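Local coordinates for protein piwi (Drosophila melanogaster, PDB 6KR6) that binds piRNAs and, in complex with them, represses transposable elements, governing transposon methylation and silencing, at residues E722-Y727 with Y743-S748; R646-R651 with A689-T694; D462-A467 with S548-I553; L505-V510 with P532-T537. One frame throughout, in Å; residues are numbered along the deposited sequence.

From the N terminus, the chain first enters contact 3 at helix 454-471, whose partner, helix 546-560, comes some 80 residues later. Contact 4 is nested within that loop: strand 506-510 leads through helix 515-528 to its neighbour, strand 533-537. The two meet where Leu-464 touches Leu-507 and Ile-553 touches Val-536, so the helix pair packs on the parallel sheet, and both contacts touch the RNA near its 5' end. Contact 2 then opens and closes, pairing strands 646-652 and 687-695, and contact 1 follows as the hairpin 725-729/741-745. No loops cross. Contacts 1 and 2 share a sheet, since strand 741-745 pairs with 687-695; contacts 3 and 4 lie over 30 Å away, centre to centre.

Contact 1 of 4, residues E722-Y727 with Y743-S748; sequences ERYDFY and YNVLYS
The beta hairpin of strands 725-729 and 741-745, part of the RNase H-like PIWI domain, sets Phe-726 opposite Tyr-743 as an antiparallel hydrogen-bonded pair and Asp-725 opposite Asn-744 as the adjoining non-hydrogen-bonded pair. Phe-726 N donates to Tyr-743 O and Tyr-743 N to Phe-726 O, each 2.9 Å long. Past them, Val-745 N reaches Tyr-724 O at 2.9 Å, and Asn-744 ND2 adds a weak bond to that same carbonyl oxygen. CG of Phe-726 stands between its own backbone N and carbonyl carbon (chi1 61°), and the ring lies against Tyr-743: CB of Tyr-743 sits over one face toward the rim, 3.9 Å from the ring centroid, a CH-pi contact. The two rings are near parallel, at 23°, but slid apart with little overlap. An alanine in place of Phe-726 would remove the ring and probably leave a gap beside CB and CD2 of Tyr-743. Tyr-743 also packs on Ile-691 and Val-693 of strand 687-695 and on Thr-761 of helix 754-764. On the Asp-725/Asn-744 face, the aliphatic part of Arg-723 crosses the Asn-744 amide, CG of Arg-723 lying 3.4 Å from ND2 of Asn-744. Tyr-724 and Val-745 run side by side, with CD2 of Tyr-724 3.7 Å from CB of Val-745 and CG2 of Val-745 over one ring face, near its rim.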
# COMPACT_ATOMS: atom_id res chain seq x y z
N GLU A 722 0.33 14.04 -15.31
CA GLU A 722 -0.73 13.53 -16.17
C GLU A 722 -2.00 13.22 -15.38
O GLU A 722 -3.10 13.28 -15.94
CB GLU A 722 -0.26 12.29 -16.91
CG GLU A 722 0.25 11.17 -16.01
CD GLU A 722 -0.44 9.85 -16.27
OE1 GLU A 722 -1.62 9.85 -16.68
OE2 GLU A 722 0.21 8.80 -16.07
N ARG A 723 -1.87 12.89 -14.10
CA ARG A 723 -3.01 12.45 -13.30
C ARG A 723 -3.74 13.63 -12.68
O ARG A 723 -3.12 14.62 -12.27
CB ARG A 723 -2.55 11.49 -12.20
CG ARG A 723 -2.63 10.02 -12.58
CD ARG A 723 -1.25 9.41 -12.79
NE ARG A 723 -0.40 9.50 -11.61
CZ ARG A 723 -0.51 8.74 -10.53
NH1 ARG A 723 0.31 8.90 -9.51
NH2 ARG A 723 -1.46 7.81 -10.46
N TYR A 724 -5.06 13.53 -12.63
CA TYR A 724 -5.89 14.40 -11.81
C TYR A 724 -5.99 13.75 -10.44
O TYR A 724 -6.81 12.85 -10.22
CB TYR A 724 -7.26 14.62 -12.44
CG TYR A 724 -8.27 15.29 -11.53
CD1 TYR A 724 -7.88 16.26 -10.61
CD2 TYR A 724 -9.62 14.94 -11.58
CE1 TYR A 724 -8.80 16.87 -9.78
CE2 TYR A 724 -10.55 15.54 -10.75
CZ TYR A 724 -10.13 16.51 -9.85
OH TYR A 724 -11.05 17.11 -9.02
N ASP A 725 -5.14 14.19 -9.51
CA ASP A 725 -5.04 13.54 -8.21
C ASP A 725 -4.58 14.56 -7.18
O ASP A 725 -4.25 15.70 -7.50
CB ASP A 725 -4.09 12.35 -8.26
CG ASP A 725 -2.76 12.69 -8.89
OD1 ASP A 725 -2.67 13.72 -9.59
OD2 ASP A 725 -1.79 11.93 -8.68
N PHE A 726 -4.54 14.11 -5.93
CA PHE A 726 -4.10 14.97 -4.83
C PHE A 726 -3.66 14.10 -3.66
O PHE A 726 -3.82 12.87 -3.67
CB PHE A 726 -5.20 15.94 -4.40
CG PHE A 726 -6.46 15.27 -3.89
CD1 PHE A 726 -7.48 14.94 -4.77
CD2 PHE A 726 -6.62 14.99 -2.55
CE1 PHE A 726 -8.63 14.33 -4.31
CE2 PHE A 726 -7.77 14.38 -2.08
CZ PHE A 726 -8.78 14.05 -2.97
N TYR A 727 -3.07 14.75 -2.67
CA TYR A 727 -2.71 14.13 -1.40
C TYR A 727 -3.59 14.69 -0.29
O TYR A 727 -4.02 15.85 -0.35
CB TYR A 727 -1.23 14.37 -1.06
CG TYR A 727 -0.25 13.74 -2.03
CD1 TYR A 727 -0.02 12.37 -2.02
CD2 TYR A 727 0.46 14.53 -2.92
CE1 TYR A 727 0.88 11.80 -2.90
CE2 TYR A 727 1.37 13.96 -3.80
CZ TYR A 727 1.58 12.60 -3.78
OH TYR A 727 2.48 12.04 -4.66
N TYR A 743 -5.09 10.25 -3.43
CA TYR A 743 -6.37 10.01 -4.09
C TYR A 743 -6.23 10.39 -5.55
O TYR A 743 -5.97 11.56 -5.87
CB TYR A 743 -7.49 10.80 -3.42
CG TYR A 743 -7.63 10.51 -1.94
CD1 TYR A 743 -8.49 9.51 -1.49
CD2 TYR A 743 -6.91 11.23 -1.01
CE1 TYR A 743 -8.61 9.25 -0.14
CE2 TYR A 743 -7.03 10.97 0.34
CZ TYR A 743 -7.88 9.98 0.77
OH TYR A 743 -8.01 9.71 2.12
N ASN A 744 -6.40 9.41 -6.44
CA ASN A 744 -6.18 9.57 -7.87
C ASN A 744 -7.51 9.39 -8.60
O ASN A 744 -8.02 8.27 -8.69
CB ASN A 744 -5.14 8.57 -8.36
CG ASN A 744 -4.67 8.85 -9.78
OD1 ASN A 744 -3.87 8.11 -10.33
ND2 ASN A 744 -5.15 9.95 -10.36
N VAL A 745 -8.04 10.48 -9.14
CA VAL A 745 -9.34 10.48 -9.81
C VAL A 745 -9.11 10.11 -11.27
O VAL A 745 -8.75 10.95 -12.09
CB VAL A 745 -10.04 11.83 -9.67
CG1 VAL A 745 -11.42 11.77 -10.31
CG2 VAL A 745 -10.13 12.23 -8.21
N LEU A 746 -9.32 8.83 -11.60
CA LEU A 746 -9.15 8.39 -12.98
C LEU A 746 -10.26 8.94 -13.87
O LEU A 746 -9.99 9.53 -14.93
CB LEU A 746 -9.11 6.87 -13.05
CG LEU A 746 -7.92 6.22 -12.34
CD1 LEU A 746 -7.84 4.75 -12.69
CD2 LEU A 746 -6.63 6.94 -12.72
N TYR A 747 -11.52 8.77 -13.45
CA TYR A 747 -12.65 9.29 -14.20
C TYR A 747 -13.54 10.12 -13.28
O TYR A 747 -13.71 9.79 -12.10
CB TYR A 747 -13.48 8.17 -14.82
CG TYR A 747 -14.66 8.68 -15.62
CD1 TYR A 747 -14.49 9.18 -16.90
CD2 TYR A 747 -15.94 8.67 -15.09
CE1 TYR A 747 -15.56 9.66 -17.63
CE2 TYR A 747 -17.02 9.14 -15.81
CZ TYR A 747 -16.82 9.63 -17.08
OH TYR A 747 -17.89 10.10 -17.81
N SER A 748 -14.11 11.20 -13.82
CA SER A 748 -15.00 12.06 -13.06
C SER A 748 -16.03 12.68 -14.00
O SER A 748 -15.66 13.44 -14.90
CB SER A 748 -14.22 13.15 -12.32
OG SER A 748 -15.10 14.09 -11.73

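Contact 2 of 4, residues R646-R651 with A689-T694; sequences RIVFYR and AYIVVT
The rings of Phe-649 and Tyr-690 lie side by side and point the same way, their planes within 13° of parallel but slid apart, so that they barely overlap at a centroid distance of 5.1 Å. CD1 of Phe-649 comes 3.5 Å from CE2 of Tyr-690, while CD of Arg-651 lies in plane at the edge of the Phe-649 ring. One bond nearer the backbone, CG of Arg-651 lies 3.4 Å from OH of Tyr-690. Glu-666 of helix 659-680 takes both polar ends, by a salt bridge with NH1 of Arg-651 and a hydrogen bond with OH of Tyr-690. The strands are parallel neighbours in the RNase H-like core of the PIWI domain, with helix 659-680 between them in sequence. Five backbone bonds join them, among them Phe-649 N to Ala-689 O at 2.8 Å and Ile-691 N to Phe-649 O at 2.9 Å. Asp-652, an active-site residue by similarity, directly follows Arg-651. On the face carrying Tyr-650 and Ile-691, CG of Tyr-650 is anti to its carbonyl carbon (chi1 -72°); CE1 of this ring meets CD1 of Ile-691 at 3.5 Å, CD1 of the ring meets CG2 of Val-693 at 3.9 Å, and its OH bonds to Thr-761.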
# COMPACT_ATOMS: atom_id res chain seq x y z
N ARG A 646 -25.69 9.94 -8.05
CA ARG A 646 -24.24 10.08 -8.08
C ARG A 646 -23.60 8.89 -7.38
O ARG A 646 -24.17 8.33 -6.44
CB ARG A 646 -23.78 11.39 -7.40
CG ARG A 646 -24.74 12.56 -7.57
CD ARG A 646 -24.36 13.72 -6.67
NE ARG A 646 -25.47 14.65 -6.46
CZ ARG A 646 -25.64 15.77 -7.15
NH1 ARG A 646 -24.78 16.11 -8.10
NH2 ARG A 646 -26.68 16.55 -6.89
N ILE A 647 -22.42 8.50 -7.86
CA ILE A 647 -21.67 7.39 -7.29
C ILE A 647 -20.21 7.80 -7.17
O ILE A 647 -19.60 8.24 -8.15
CB ILE A 647 -21.80 6.11 -8.15
CG1 ILE A 647 -23.25 5.64 -8.21
CG2 ILE A 647 -20.92 5.00 -7.58
CD1 ILE A 647 -23.42 4.29 -8.86
N VAL A 648 -19.65 7.64 -5.97
CA VAL A 648 -18.23 7.87 -5.71
C VAL A 648 -17.61 6.53 -5.33
O VAL A 648 -17.91 5.98 -4.27
CB VAL A 648 -18.01 8.92 -4.61
CG1 VAL A 648 -16.52 9.08 -4.32
CG2 VAL A 648 -18.62 10.25 -5.02
N PHE A 649 -16.75 6.02 -6.21
CA PHE A 649 -16.14 4.71 -6.05
C PHE A 649 -14.71 4.90 -5.57
O PHE A 649 -13.90 5.54 -6.25
CB PHE A 649 -16.16 3.95 -7.38
CG PHE A 649 -15.82 2.49 -7.28
CD1 PHE A 649 -14.51 2.08 -7.13
CD2 PHE A 649 -16.81 1.53 -7.37
CE1 PHE A 649 -14.19 0.74 -7.05
CE2 PHE A 649 -16.50 0.18 -7.29
CZ PHE A 649 -15.19 -0.21 -7.13
N TYR A 650 -14.39 4.34 -4.40
CA TYR A 650 -13.04 4.39 -3.84
C TYR A 650 -12.39 3.03 -4.00
O TYR A 650 -12.92 2.02 -3.52
CB TYR A 650 -13.07 4.81 -2.37
CG TYR A 650 -13.41 6.27 -2.16
CD1 TYR A 650 -12.57 7.27 -2.64
CD2 TYR A 650 -14.55 6.65 -1.48
CE1 TYR A 650 -12.87 8.61 -2.46
CE2 TYR A 650 -14.86 7.99 -1.29
CZ TYR A 650 -14.02 8.96 -1.78
OH TYR A 650 -14.32 10.29 -1.59
N ARG A 651 -11.24 3.00 -4.67
CA ARG A 651 -10.55 1.77 -5.04
C ARG A 651 -9.22 1.67 -4.31
O ARG A 651 -8.43 2.62 -4.33
CB ARG A 651 -10.34 1.72 -6.56
CG ARG A 651 -9.77 0.41 -7.08
CD ARG A 651 -10.65 -0.77 -6.71
NE ARG A 651 -10.43 -1.90 -7.60
CZ ARG A 651 -9.40 -2.74 -7.52
NH1 ARG A 651 -9.29 -3.75 -8.37
NH2 ARG A 651 -8.48 -2.57 -6.58
N ALA A 689 -17.63 9.06 -10.16
CA ALA A 689 -16.26 9.42 -9.80
C ALA A 689 -15.54 8.15 -9.39
O ALA A 689 -15.97 7.45 -8.48
CB ALA A 689 -16.22 10.44 -8.66
N TYR A 690 -14.44 7.84 -10.08
CA TYR A 690 -13.64 6.65 -9.81
C TYR A 690 -12.28 7.12 -9.29
O TYR A 690 -11.50 7.71 -10.04
CB TYR A 690 -13.49 5.80 -11.07
CG TYR A 690 -12.85 4.45 -10.82
CD1 TYR A 690 -11.47 4.30 -10.84
CD2 TYR A 690 -13.63 3.33 -10.57
CE1 TYR A 690 -10.89 3.06 -10.61
CE2 TYR A 690 -13.06 2.09 -10.34
CZ TYR A 690 -11.68 1.96 -10.37
OH TYR A 690 -11.10 0.74 -10.14
N ILE A 691 -12.01 6.85 -8.02
CA ILE A 691 -10.81 7.32 -7.35
C ILE A 691 -10.03 6.13 -6.83
O ILE A 691 -10.60 5.24 -6.19
CB ILE A 691 -11.16 8.28 -6.19
CG1 ILE A 691 -12.10 9.38 -6.68
CG2 ILE A 691 -9.90 8.90 -5.61
CD1 ILE A 691 -12.59 10.28 -5.58
N VAL A 692 -8.73 6.10 -7.11
CA VAL A 692 -7.84 5.06 -6.63
C VAL A 692 -7.13 5.59 -5.38
O VAL A 692 -6.46 6.63 -5.43
CB VAL A 692 -6.82 4.64 -7.70
CG1 VAL A 692 -5.95 3.52 -7.18
CG2 VAL A 692 -7.54 4.22 -8.97
N VAL A 693 -7.28 4.88 -4.27
CA VAL A 693 -6.76 5.30 -2.98
C VAL A 693 -5.47 4.55 -2.70
O VAL A 693 -5.47 3.31 -2.63
CB VAL A 693 -7.79 5.07 -1.86
CG1 VAL A 693 -7.14 5.24 -0.50
CG2 VAL A 693 -8.96 6.03 -2.02
N THR A 694 -4.37 5.28 -2.54
CA THR A 694 -3.05 4.70 -2.33
C THR A 694 -2.38 5.35 -1.14
O THR A 694 -2.29 6.58 -1.06
CB THR A 694 -2.17 4.87 -3.58
OG1 THR A 694 -2.75 4.15 -4.68
CG2 THR A 694 -0.77 4.34 -3.32

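Contact 3 of 4, residues D462-A467 with S548-I553; sequences DSLYRA and SIATKI. With nucleotides of chain B.
Ile-553 meets Leu-464 with one branch and the RNA with the other: CG1 stands anti to its carbonyl carbon (chi1 -66°), which puts CG2 anti to the backbone N. CG2 of Ile-553 then lies 3.6 Å from CD2 of Leu-464, the two side chains crossing at about a right angle, whereas CG1 of Ile-553 comes 3.3 Å from O4' of nucleotide A2 of chain B. The segments belong to helices 454-471 and 546-560, which, as in other Argonautes, pack in the MID domain that holds the guide 5' end. Their axes pass 8.2 Å apart at a signed crossing angle of -67°, an approach allowed by small residues at the crossing. CB of Ala-550 rests 3.4 Å from O of Ser-463 and also touches CB of Ser-463 and of Ala-467. CB of Ala-467 in turn lies 3.4 Å from OG1 of Thr-551, a hydroxyl that bonds to Met-547 O within its own helix.

On the RNA-facing part of helix 546-560, Ile-549 lies over one face of the adenine, its CG2 3.8 Å from N9 and its CD1 3.9 Å from N7 of A2. The extended Lys-552 brings CD to 3.6 Å from C2 of the same base. An alanine in place of Ile-549 would lose both branches and would probably leave the adenine ring freer to shift. No hydrogen bond joins the two helical segments, and these side chains touch A2 by packing, consistent with a mainly apolar seat for the second nucleotide, in which they read no base-specific group through a hydrogen bond.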
# COMPACT_ATOMS: atom_id res chain seq x y z
N ASP A 462 -21.89 -5.44 33.62
CA ASP A 462 -22.26 -4.20 34.30
C ASP A 462 -21.74 -2.98 33.54
O ASP A 462 -22.47 -2.00 33.33
CB ASP A 462 -21.73 -4.21 35.74
CG ASP A 462 -22.57 -5.07 36.66
OD1 ASP A 462 -23.78 -5.21 36.41
OD2 ASP A 462 -22.01 -5.60 37.64
N SER A 463 -20.47 -3.03 33.13
CA SER A 463 -19.91 -1.93 32.36
C SER A 463 -20.69 -1.73 31.06
O SER A 463 -20.93 -0.59 30.65
CB SER A 463 -18.43 -2.19 32.07
OG SER A 463 -17.69 -2.23 33.27
N LEU A 464 -21.08 -2.82 30.41
CA LEU A 464 -21.83 -2.73 29.16
C LEU A 464 -23.19 -2.08 29.38
O LEU A 464 -23.60 -1.19 28.62
CB LEU A 464 -22.00 -4.11 28.54
CG LEU A 464 -20.80 -4.66 27.77
CD1 LEU A 464 -21.11 -6.04 27.23
CD2 LEU A 464 -20.45 -3.71 26.64
N TYR A 465 -23.93 -2.54 30.40
CA TYR A 465 -25.21 -1.92 30.73
C TYR A 465 -25.05 -0.42 30.92
O TYR A 465 -25.74 0.38 30.27
CB TYR A 465 -25.80 -2.55 31.99
CG TYR A 465 -26.03 -4.04 31.93
CD1 TYR A 465 -26.35 -4.67 30.74
CD2 TYR A 465 -25.93 -4.82 33.08
CE1 TYR A 465 -26.56 -6.04 30.69
CE2 TYR A 465 -26.14 -6.18 33.04
CZ TYR A 465 -26.46 -6.79 31.85
OH TYR A 465 -26.66 -8.14 31.82
N ARG A 466 -24.12 -0.02 31.80
CA ARG A 466 -23.95 1.39 32.10
C ARG A 466 -23.61 2.19 30.85
O ARG A 466 -24.24 3.22 30.56
CB ARG A 466 -22.86 1.57 33.17
N ALA A 467 -22.62 1.72 30.08
CA ALA A 467 -22.14 2.49 28.93
C ALA A 467 -23.20 2.58 27.84
O ALA A 467 -23.45 3.66 27.30
CB ALA A 467 -20.86 1.87 28.40
N SER A 548 -14.78 3.23 29.49
CA SER A 548 -14.59 3.71 28.12
C SER A 548 -14.51 2.55 27.14
O SER A 548 -15.02 2.64 26.01
CB SER A 548 -13.34 4.59 28.04
OG SER A 548 -12.17 3.83 28.30
N ILE A 549 -13.89 1.45 27.56
CA ILE A 549 -13.85 0.25 26.73
C ILE A 549 -15.26 -0.26 26.47
O ILE A 549 -15.60 -0.62 25.34
CB ILE A 549 -12.97 -0.83 27.38
CG1 ILE A 549 -11.50 -0.41 27.36
CG2 ILE A 549 -13.16 -2.17 26.69
CD1 ILE A 549 -10.56 -1.47 27.90
N ALA A 550 -16.10 -0.29 27.51
CA ALA A 550 -17.47 -0.75 27.34
C ALA A 550 -18.29 0.22 26.49
O ALA A 550 -19.20 -0.21 25.79
CB ALA A 550 -18.13 -0.96 28.70
N THR A 551 -17.96 1.51 26.54
CA THR A 551 -18.61 2.47 25.65
C THR A 551 -18.27 2.16 24.19
O THR A 551 -19.16 2.13 23.32
CB THR A 551 -18.17 3.89 26.00
OG1 THR A 551 -18.56 4.20 27.34
CG2 THR A 551 -18.79 4.90 25.05
N LYS A 552 -16.99 1.93 23.90
CA LYS A 552 -16.60 1.58 22.54
C LYS A 552 -17.20 0.24 22.12
O LYS A 552 -17.59 0.06 20.96
CB LYS A 552 -15.07 1.57 22.43
CG LYS A 552 -14.46 2.95 22.56
CD LYS A 552 -12.95 2.92 22.69
CE LYS A 552 -12.40 4.34 22.81
NZ LYS A 552 -10.95 4.35 23.14
N ILE A 553 -17.30 -0.71 23.05
CA ILE A 553 -17.93 -1.99 22.75
C ILE A 553 -19.41 -1.80 22.46
O ILE A 553 -19.97 -2.47 21.58
CB ILE A 553 -17.70 -2.99 23.90
CG1 ILE A 553 -16.22 -3.35 24.03
CG2 ILE A 553 -18.50 -4.26 23.67
CD1 ILE A 553 -15.93 -4.39 25.10
P A B 2 -10.46 -7.62 22.82
OP1 A B 2 -9.04 -7.29 22.51
OP2 A B 2 -10.87 -7.92 24.21
O5' A B 2 -11.35 -6.40 22.29
C5' A B 2 -12.77 -6.48 22.25
C4' A B 2 -13.34 -5.13 21.92
O4' A B 2 -13.23 -4.28 23.09
C3' A B 2 -12.62 -4.37 20.81
O3' A B 2 -13.13 -4.68 19.52
C2' A B 2 -12.81 -2.91 21.19
O2' A B 2 -14.07 -2.44 20.76
C1' A B 2 -12.82 -2.98 22.72
N9 A B 2 -11.51 -2.73 23.34
C8 A B 2 -10.76 -3.63 24.04
N7 A B 2 -9.64 -3.15 24.51
C5 A B 2 -9.65 -1.82 24.09
C6 A B 2 -8.74 -0.77 24.27
N6 A B 2 -7.59 -0.89 24.94
N1 A B 2 -9.05 0.43 23.73
C2 A B 2 -10.21 0.55 23.06
N3 A B 2 -11.15 -0.37 22.82
C4 A B 2 -10.81 -1.55 23.37

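Contact 4 of 4, residues L505-V510 with P532-T537; sequences LILCLV and PTQVVT. With nucleotides of chain B.
Gln-534 and Leu-507 are paired across two parallel strands of a beta-alpha-beta unit (strand 506-510, helix 515-528, strand 533-537) at the edge of the parallel sheet of the Argonaute MID domain. From CB outward, Gln-534 first lies alongside Leu-507: its CB is 4.0 Å from CG of Leu-507, and its CG, anti to the backbone N (chi1 176°), keeps the same spacing. The chain then bends at chi2 (57°), turning CD away from the leucine, with CD 3.2 Å from OP3 of nucleotide U1 of chain B. At the tip, OE1 also lies close to that oxygen, and NE2 makes two weak bonds, one to OP3 of U1 at 2.8 Å and one to Val-535 O, which may help to orient the amide. Gln-556, a ligand of the bound zinc ion together with Leu-810, touches the same glutamine.

Between the strands, Cys-508 N bonds to Gln-534 O, one of five backbone bonds. On the Leu-507 face, CG2 of Val-536 meets CD2 of Leu-507 at 3.9 Å. On the other face, CG1 of Val-535 is wedged between strand and RNA, 3.7 Å from CG1 of Val-510 and 3.4 Å from O4' of U1. Farther along 532-537, Thr-537 grips the RNA backbone: its N donates to OP2 of A2 of chain B at 2.6 Å, and its OG1 to O3' of U1 at 2.8 Å.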
# COMPACT_ATOMS: atom_id res chain seq x y z
N LEU A 505 -27.83 -11.05 18.88
CA LEU A 505 -26.38 -10.94 19.02
C LEU A 505 -25.91 -11.99 20.01
O LEU A 505 -26.68 -12.48 20.84
CB LEU A 505 -25.98 -9.53 19.46
CG LEU A 505 -24.50 -9.15 19.44
CD1 LEU A 505 -24.34 -7.75 18.88
CD2 LEU A 505 -23.91 -9.24 20.83
N ILE A 506 -24.62 -12.33 19.91
CA ILE A 506 -24.00 -13.31 20.79
C ILE A 506 -22.62 -12.79 21.18
O ILE A 506 -21.75 -12.64 20.33
CB ILE A 506 -23.88 -14.70 20.12
CG1 ILE A 506 -25.26 -15.31 19.91
CG2 ILE A 506 -23.01 -15.62 20.96
CD1 ILE A 506 -25.23 -16.66 19.22
N LEU A 507 -22.43 -12.52 22.47
CA LEU A 507 -21.14 -12.11 23.00
C LEU A 507 -20.46 -13.30 23.64
O LEU A 507 -21.08 -14.03 24.43
CB LEU A 507 -21.30 -10.97 24.01
CG LEU A 507 -20.06 -10.14 24.35
CD1 LEU A 507 -20.48 -8.74 24.78
CD2 LEU A 507 -19.22 -10.79 25.43
N CYS A 508 -19.18 -13.50 23.32
CA CYS A 508 -18.41 -14.65 23.80
C CYS A 508 -17.17 -14.15 24.53
O CYS A 508 -16.33 -13.48 23.93
CB CYS A 508 -18.03 -15.57 22.64
SG CYS A 508 -19.42 -16.42 21.87
N LEU A 509 -17.07 -14.49 25.81
CA LEU A 509 -15.90 -14.15 26.61
C LEU A 509 -14.86 -15.26 26.45
O LEU A 509 -15.15 -16.43 26.70
CB LEU A 509 -16.29 -13.99 28.08
CG LEU A 509 -15.32 -13.22 28.98
CD1 LEU A 509 -15.11 -11.81 28.46
CD2 LEU A 509 -15.82 -13.20 30.42
N VAL A 510 -13.66 -14.88 26.02
CA VAL A 510 -12.61 -15.86 25.73
C VAL A 510 -11.49 -15.73 26.75
O VAL A 510 -11.34 -14.66 27.36
CB VAL A 510 -12.08 -15.69 24.29
CG1 VAL A 510 -13.23 -15.71 23.30
CG2 VAL A 510 -11.28 -14.40 24.17
N PRO A 532 -24.89 -12.04 14.28
CA PRO A 532 -23.72 -11.20 14.59
C PRO A 532 -23.20 -11.47 15.99
O PRO A 532 -23.97 -11.62 16.94
CB PRO A 532 -24.28 -9.77 14.46
CG PRO A 532 -25.75 -9.91 14.63
CD PRO A 532 -26.11 -11.25 14.07
N THR A 533 -21.88 -11.55 16.11
CA THR A 533 -21.24 -11.96 17.34
C THR A 533 -20.21 -10.93 17.79
O THR A 533 -19.73 -10.12 16.99
CB THR A 533 -20.55 -13.33 17.20
OG1 THR A 533 -19.48 -13.23 16.25
CG2 THR A 533 -21.55 -14.38 16.73
N GLN A 534 -19.89 -10.97 19.08
CA GLN A 534 -18.90 -10.08 19.68
C GLN A 534 -17.98 -10.90 20.57
O GLN A 534 -18.44 -11.72 21.37
CB GLN A 534 -19.58 -8.98 20.50
CG GLN A 534 -18.60 -8.09 21.24
CD GLN A 534 -17.60 -7.43 20.31
OE1 GLN A 534 -17.98 -6.78 19.34
NE2 GLN A 534 -16.32 -7.60 20.60
N VAL A 535 -16.67 -10.68 20.43
CA VAL A 535 -15.66 -11.41 21.18
C VAL A 535 -14.92 -10.42 22.07
O VAL A 535 -14.56 -9.32 21.64
CB VAL A 535 -14.68 -12.14 20.24
CG1 VAL A 535 -13.58 -12.83 21.04
CG2 VAL A 535 -15.42 -13.15 19.38
N VAL A 536 -14.70 -10.81 23.33
CA VAL A 536 -14.01 -9.99 24.31
C VAL A 536 -12.90 -10.83 24.94
O VAL A 536 -13.18 -11.86 25.55
CB VAL A 536 -14.96 -9.45 25.39
CG1 VAL A 536 -14.18 -8.69 26.45
CG2 VAL A 536 -16.03 -8.56 24.77
N THR A 537 -11.66 -10.38 24.79
CA THR A 537 -10.54 -11.07 25.42
C THR A 537 -10.60 -10.90 26.93
O THR A 537 -11.04 -9.86 27.44
CB THR A 537 -9.21 -10.53 24.88
OG1 THR A 537 -9.25 -10.49 23.45
CG2 THR A 537 -8.05 -11.40 25.32
OP3 U B 1 -15.42 -7.66 17.98
P U B 1 -14.87 -8.87 17.32
OP1 U B 1 -15.99 -9.83 17.13
OP2 U B 1 -14.11 -8.42 16.14
O5' U B 1 -13.84 -9.55 18.32
C5' U B 1 -12.58 -8.95 18.61
C4' U B 1 -11.94 -9.55 19.83
O4' U B 1 -11.36 -10.84 19.48
C3' U B 1 -10.82 -8.73 20.46
O3' U B 1 -10.88 -8.85 21.88
C2' U B 1 -9.56 -9.41 19.94
O2' U B 1 -8.42 -9.24 20.76
C1' U B 1 -10.00 -10.87 19.87
N1 U B 1 -9.24 -11.67 18.90
C2 U B 1 -8.92 -12.97 19.25
O2 U B 1 -9.25 -13.46 20.31
N3 U B 1 -8.21 -13.66 18.30
C4 U B 1 -7.78 -13.21 17.07
O4 U B 1 -7.15 -13.96 16.33
C5 U B 1 -8.15 -11.85 16.79
C6 U B 1 -8.85 -11.15 17.69
P A B 2 -10.46 -7.62 22.82
OP1 A B 2 -9.04 -7.29 22.51
OP2 A B 2 -10.87 -7.92 24.21
O5' A B 2 -11.35 -6.40 22.29
C5' A B 2 -12.77 -6.48 22.25
C4' A B 2 -13.34 -5.13 21.92
O4' A B 2 -13.23 -4.28 23.09
C3' A B 2 -12.62 -4.37 20.81
O3' A B 2 -13.13 -4.68 19.52
C2' A B 2 -12.81 -2.91 21.19
O2' A B 2 -14.07 -2.44 20.76
C1' A B 2 -12.82 -2.98 22.72
N9 A B 2 -11.51 -2.73 23.34
C8 A B 2 -10.76 -3.63 24.04
N7 A B 2 -9.64 -3.15 24.51
C5 A B 2 -9.65 -1.82 24.09
C6 A B 2 -8.74 -0.77 24.27
N6 A B 2 -7.59 -0.89 24.94
N1 A B 2 -9.05 0.43 23.73
C2 A B 2 -10.21 0.55 23.06
N3 A B 2 -11.15 -0.37 22.82
C4 A B 2 -10.81 -1.55 23.37